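Local coordinates for metallophosphoesterase TT1561-like domain-containing protein (Aquifex aeolicus, PDB 2YVT) that is of unknown function but, by its family, probably acts as a metal-dependent phosphoesterase of the calcineurin superfamily, at residues Gly132-Leu143 with Leu171-Thr182. Numbering follows the deposited sequence.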
loop_
_atom_site.group_PDB
_atom_site.type_symbol
_atom_site.label_atom_id
_atom_site.label_comp_id
_atom_site.label_asym_id
_atom_site.label_seq_id
_atom_site.Cartn_x
_atom_site.Cartn_y
_atom_site.Cartn_z
ATOM N N GLY A 132 19.778 -8.670 0.182
ATOM C CA GLY A 132 20.227 -9.787 1.011
ATOM C C GLY A 132 20.104 -9.592 2.513
ATOM O O GLY A 132 20.512 -10.460 3.290
ATOM N N GLU A 133 19.535 -8.459 2.928
ATOM C CA GLU A 133 19.443 -8.113 4.351
ATOM C C GLU A 133 18.008 -7.979 4.866
ATOM O O GLU A 133 17.761 -8.133 6.065
ATOM C CB GLU A 133 20.227 -6.828 4.650
ATOM C CG GLU A 133 20.345 -6.501 6.151
ATOM C CD GLU A 133 21.489 -5.554 6.484
ATOM O OE1 GLU A 133 22.352 -5.321 5.603
ATOM O OE2 GLU A 133 21.528 -5.049 7.634
ATOM N N PHE A 134 17.071 -7.691 3.967
ATOM C CA PHE A 134 15.680 -7.489 4.367
ATOM C C PHE A 134 14.772 -8.482 3.677
ATOM O O PHE A 134 15.075 -8.942 2.573
ATOM C CB PHE A 134 15.198 -6.070 4.016
ATOM C CG PHE A 134 15.981 -4.967 4.682
ATOM C CD1 PHE A 134 15.562 -4.438 5.906
ATOM C CD2 PHE A 134 17.123 -4.449 4.084
ATOM C CE1 PHE A 134 16.277 -3.416 6.523
ATOM C CE2 PHE A 134 17.849 -3.424 4.700
ATOM C CZ PHE A 134 17.425 -2.913 5.921
ATOM N N GLU A 135 13.668 -8.812 4.340
ATOM C CA GLU A 135 12.513 -9.400 3.673
ATOM C C GLU A 135 11.421 -8.343 3.689
ATOM O O GLU A 135 11.100 -7.784 4.744
ATOM C CB GLU A 135 12.019 -10.673 4.375
ATOM C CG GLU A 135 12.966 -11.884 4.267
ATOM C CD GLU A 135 12.979 -12.548 2.889
ATOM O OE1 GLU A 135 12.336 -12.043 1.945
ATOM O OE2 GLU A 135 13.649 -13.597 2.749
ATOM N N VAL A 136 10.860 -8.062 2.518
ATOM C CA VAL A 136 9.782 -7.085 2.405
ATOM C C VAL A 136 8.488 -7.835 2.145
ATOM O O VAL A 136 8.394 -8.592 1.183
ATOM C CB VAL A 136 10.065 -6.052 1.288
ATOM C CG1 VAL A 136 9.052 -4.912 1.334
ATOM C CG2 VAL A 136 11.479 -5.486 1.457
ATOM N N ILE A 137 7.512 -7.640 3.028
ATOM C CA ILE A 137 6.227 -8.333 2.935
ATOM C C ILE A 137 5.155 -7.304 2.627
ATOM O O ILE A 137 5.129 -6.235 3.238
ATOM C CB ILE A 137 5.891 -9.041 4.259
ATOM C CG1 ILE A 137 6.959 -10.091 4.579
ATOM C CG2 ILE A 137 4.510 -9.695 4.208
ATOM C CD1 ILE A 137 6.862 -10.596 5.981
ATOM N N GLY A 138 4.275 -7.619 1.681
ATOM C CA GLY A 138 3.154 -6.738 1.362
ATOM C C GLY A 138 1.820 -7.441 1.481
ATOM O O GLY A 138 1.679 -8.598 1.092
ATOM N N PHE A 139 0.830 -6.742 2.026
ATOM C CA PHE A 139 -0.530 -7.270 2.058
ATOM C C PHE A 139 -1.469 -6.072 1.948
ATOM O O PHE A 139 -1.632 -5.294 2.898
ATOM C CB PHE A 139 -0.779 -8.082 3.343
ATOM C CG PHE A 139 -1.911 -9.088 3.230
ATOM C CD1 PHE A 139 -1.703 -10.421 3.599
ATOM C CD2 PHE A 139 -3.167 -8.716 2.756
ATOM C CE1 PHE A 139 -2.729 -11.369 3.502
ATOM C CE2 PHE A 139 -4.208 -9.652 2.650
ATOM C CZ PHE A 139 -3.988 -10.984 3.033
ATOM N N GLY A 140 -2.037 -5.904 0.759
ATOM C CA GLY A 140 -2.885 -4.757 0.460
ATOM C C GLY A 140 -4.354 -4.933 0.799
ATOM O O GLY A 140 -4.761 -5.910 1.441
ATOM N N GLY A 141 -5.150 -3.962 0.375
ATOM C CA GLY A 141 -6.580 -3.986 0.634
ATOM C C GLY A 141 -6.947 -3.532 2.030
ATOM O O GLY A 141 -6.082 -3.363 2.894
ATOM N N LEU A 142 -8.242 -3.338 2.247
ATOM C CA LEU A 142 -8.760 -2.974 3.564
ATOM C C LEU A 142 -8.858 -4.231 4.410
ATOM O O LEU A 142 -9.579 -5.163 4.061
ATOM C CB LEU A 142 -10.131 -2.314 3.433
ATOM C CG LEU A 142 -10.656 -1.676 4.722
ATOM C CD1 LEU A 142 -9.834 -0.442 5.112
ATOM C CD2 LEU A 142 -12.121 -1.322 4.549
ATOM N N LEU A 143 -8.121 -4.256 5.515
ATOM C CA LEU A 143 -8.154 -5.409 6.421
ATOM C C LEU A 143 -9.232 -5.139 7.459
ATOM O O LEU A 143 -9.312 -4.043 8.034
ATOM C CB LEU A 143 -6.779 -5.662 7.051
ATOM C CG LEU A 143 -5.624 -5.723 6.036
ATOM C CD1 LEU A 143 -4.318 -6.146 6.689
ATOM C CD2 LEU A 143 -5.961 -6.622 4.823
ATOM N N LEU A 171 10.278 -18.150 5.930
ATOM C CA LEU A 171 11.232 -17.344 5.167
ATOM C C LEU A 171 12.629 -17.308 5.779
ATOM O O LEU A 171 12.812 -17.595 6.967
ATOM C CB LEU A 171 10.721 -15.906 5.012
ATOM C CG LEU A 171 9.350 -15.625 4.389
ATOM C CD1 LEU A 171 9.088 -14.123 4.370
ATOM C CD2 LEU A 171 9.231 -16.209 2.995
ATOM N N LYS A 172 13.605 -16.947 4.946
ATOM C CA LYS A 172 14.966 -16.658 5.394
ATOM C C LYS A 172 14.927 -15.618 6.518
ATOM O O LYS A 172 14.267 -14.585 6.380
ATOM C CB LYS A 172 15.817 -16.132 4.233
ATOM C CG LYS A 172 15.979 -17.090 3.060
ATOM C CD LYS A 172 16.693 -16.409 1.901
ATOM C CE LYS A 172 16.807 -17.331 0.695
ATOM N NZ LYS A 172 17.578 -16.698 -0.410
ATOM N N PRO A 173 15.619 -15.896 7.641
ATOM C CA PRO A 173 15.654 -14.958 8.768
ATOM C C PRO A 173 16.390 -13.660 8.422
ATOM O O PRO A 173 17.610 -13.653 8.248
ATOM C CB PRO A 173 16.389 -15.744 9.862
ATOM C CG PRO A 173 17.190 -16.768 9.133
ATOM C CD PRO A 173 16.393 -17.123 7.913
ATOM N N ARG A 174 15.634 -12.572 8.304
ATOM C CA ARG A 174 16.177 -11.271 7.921
ATOM C C ARG A 174 15.406 -10.160 8.625
ATOM O O ARG A 174 14.427 -10.424 9.321
ATOM C CB ARG A 174 16.093 -11.097 6.400
ATOM C CG ARG A 174 17.189 -11.817 5.637
ATOM C CD ARG A 174 16.653 -12.480 4.394
ATOM N NE ARG A 174 16.511 -11.550 3.282
ATOM C CZ ARG A 174 17.240 -11.587 2.170
ATOM N NH1 ARG A 174 17.025 -10.696 1.219
ATOM N NH2 ARG A 174 18.177 -12.512 1.999
ATOM N N ARG A 175 15.852 -8.921 8.446
ATOM C CA ARG A 175 15.139 -7.769 8.978
ATOM C C ARG A 175 13.841 -7.608 8.185
ATOM O O ARG A 175 13.853 -7.595 6.957
ATOM C CB ARG A 175 16.001 -6.510 8.893
ATOM C CG ARG A 175 17.290 -6.609 9.699
ATOM C CD ARG A 175 18.254 -5.511 9.338
ATOM N NE ARG A 175 17.721 -4.198 9.688
ATOM C CZ ARG A 175 18.320 -3.044 9.417
ATOM N NH1 ARG A 175 19.491 -3.030 8.789
ATOM N NH2 ARG A 175 17.743 -1.904 9.772
ATOM N N LEU A 176 12.728 -7.501 8.897
ATOM C CA LEU A 176 11.421 -7.560 8.266
ATOM C C LEU A 176 10.818 -6.174 8.092
ATOM O O LEU A 176 10.708 -5.411 9.056
ATOM C CB LEU A 176 10.492 -8.444 9.103
ATOM C CG LEU A 176 9.109 -8.778 8.566
ATOM C CD1 LEU A 176 9.265 -9.468 7.228
ATOM C CD2 LEU A 176 8.366 -9.659 9.562
ATOM N N VAL A 177 10.427 -5.863 6.858
ATOM C CA VAL A 177 9.683 -4.643 6.554
ATOM C C VAL A 177 8.329 -5.070 6.006
ATOM O O VAL A 177 8.264 -5.817 5.027
ATOM C CB VAL A 177 10.412 -3.753 5.523
ATOM C CG1 VAL A 177 9.552 -2.541 5.128
ATOM C CG2 VAL A 177 11.772 -3.293 6.070
ATOM N N THR A 178 7.254 -4.619 6.650
ATOM C CA THR A 178 5.898 -4.960 6.195
ATOM C C THR A 178 5.232 -3.717 5.630
ATOM O O THR A 178 5.428 -2.611 6.135
ATOM C CB THR A 178 5.026 -5.550 7.323
ATOM O OG1 THR A 178 4.970 -4.626 8.414
ATOM C CG2 THR A 178 5.604 -6.887 7.823
ATOM N N ILE A 179 4.477 -3.900 4.557
ATOM C CA ILE A 179 3.784 -2.803 3.901
ATOM C C ILE A 179 2.325 -3.191 3.774
ATOM O O ILE A 179 2.010 -4.209 3.157
ATOM C CB ILE A 179 4.367 -2.500 2.500
ATOM C CG1 ILE A 179 5.892 -2.329 2.569
ATOM C CG2 ILE A 179 3.707 -1.247 1.902
ATOM C CD1 ILE A 179 6.575 -2.254 1.220
ATOM N N PHE A 180 1.448 -2.387 4.376
ATOM C CA PHE A 180 0.009 -2.651 4.374
ATOM C C PHE A 180 -0.721 -1.417 3.897
ATOM O O PHE A 180 -0.318 -0.301 4.213
ATOM C CB PHE A 180 -0.507 -2.967 5.791
ATOM C CG PHE A 180 0.201 -4.105 6.466
ATOM C CD1 PHE A 180 0.144 -5.394 5.944
ATOM C CD2 PHE A 180 0.916 -3.881 7.636
ATOM C CE1 PHE A 180 0.810 -6.450 6.581
ATOM C CE2 PHE A 180 1.576 -4.922 8.282
ATOM C CZ PHE A 180 1.520 -6.209 7.755
ATOM N N TYR A 181 -1.809 -1.607 3.153
ATOM C CA TYR A 181 -2.706 -0.490 2.904
ATOM C C TYR A 181 -3.323 -0.018 4.230
ATOM O O TYR A 181 -3.393 1.175 4.513
ATOM C CB TYR A 181 -3.795 -0.878 1.899
ATOM C CG TYR A 181 -4.876 0.161 1.769
ATOM C CD1 TYR A 181 -4.625 1.380 1.137
ATOM C CD2 TYR A 181 -6.156 -0.069 2.283
ATOM C CE1 TYR A 181 -5.627 2.346 1.010
ATOM C CE2 TYR A 181 -7.169 0.881 2.155
ATOM C CZ TYR A 181 -6.897 2.087 1.525
ATOM O OH TYR A 181 -7.884 3.029 1.409
ATOM N N THR A 182 -3.764 -0.977 5.041
ATOM C CA THR A 182 -4.465 -0.672 6.282
ATOM C C THR A 182 -3.486 -0.438 7.432
ATOM O O THR A 182 -2.622 -1.280 7.686
ATOM C CB THR A 182 -5.428 -1.806 6.642
ATOM O OG1 THR A 182 -6.314 -2.027 5.551
ATOM C CG2 THR A 182 -6.247 -1.458 7.877
HETATM O O HOH W 1 17.701 -9.929 -1.293
HETATM O O HOH W 2 -3.652 -3.793 3.961
#
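Arg175 and Phe134 lie alongside each other on one face of the sheet: Phe134 CE1 sits 3.5 Å above the centre of the Arg175 guanidinium, with ring and guanidinium planes 45° apart. A bend at chi3 (64°) brings NH1 of Arg175 round to Glu133 OE2 (3.1 Å), a salt bridge that lies in the guanidinium plane but meets the carboxylate from above; NH2 pairs with Glu214. Glu133 and Phe134 form a classic beta bulge opposite Trp130. Arg174, in the loop just before strand 175-180, points toward segment 132-143. Bent at chi2 and chi3, it lays its guanidinium over the Gly132-Glu133 peptide and gives NH1 to Phe134 O (3.0 Å) at the guanidinium edge, with a weak second bond from NE to the same oxygen, while a water links NH1 to Gly132 N. The Glu135 chain crosses Arg174 at about a right angle, its OE2 3.6 Å from NE, a salt bridge of charge with no N-H directed at the oxygen. Strands 134-139 and 175-180 run parallel in a mixed sheet of the calcineurin-type fold, 175-180 lying between 134-144 and 215-218; Val177 N meets Glu135 O almost straight (2.9 Å, 176°). Val136 CG1 touches Ile179 CD1 on the Phe134 face; on the other, Phe180 turns its ring edge to Phe139 O and rests on helix 202-211. Farther along, Thr182 OG1 donates to a lone pair of Gly141 O (3.0 Å) and accepts from Leu143 N (2.9 Å), while a second water bridges Phe139 O, Gly141 O and Thr182 N. The chemistry thus divides: arginines tie the strand starts through charge and carbonyl bonds, whereas one hydroxyl and one water satisfy buried backbone groups around Gly141 and Thr182.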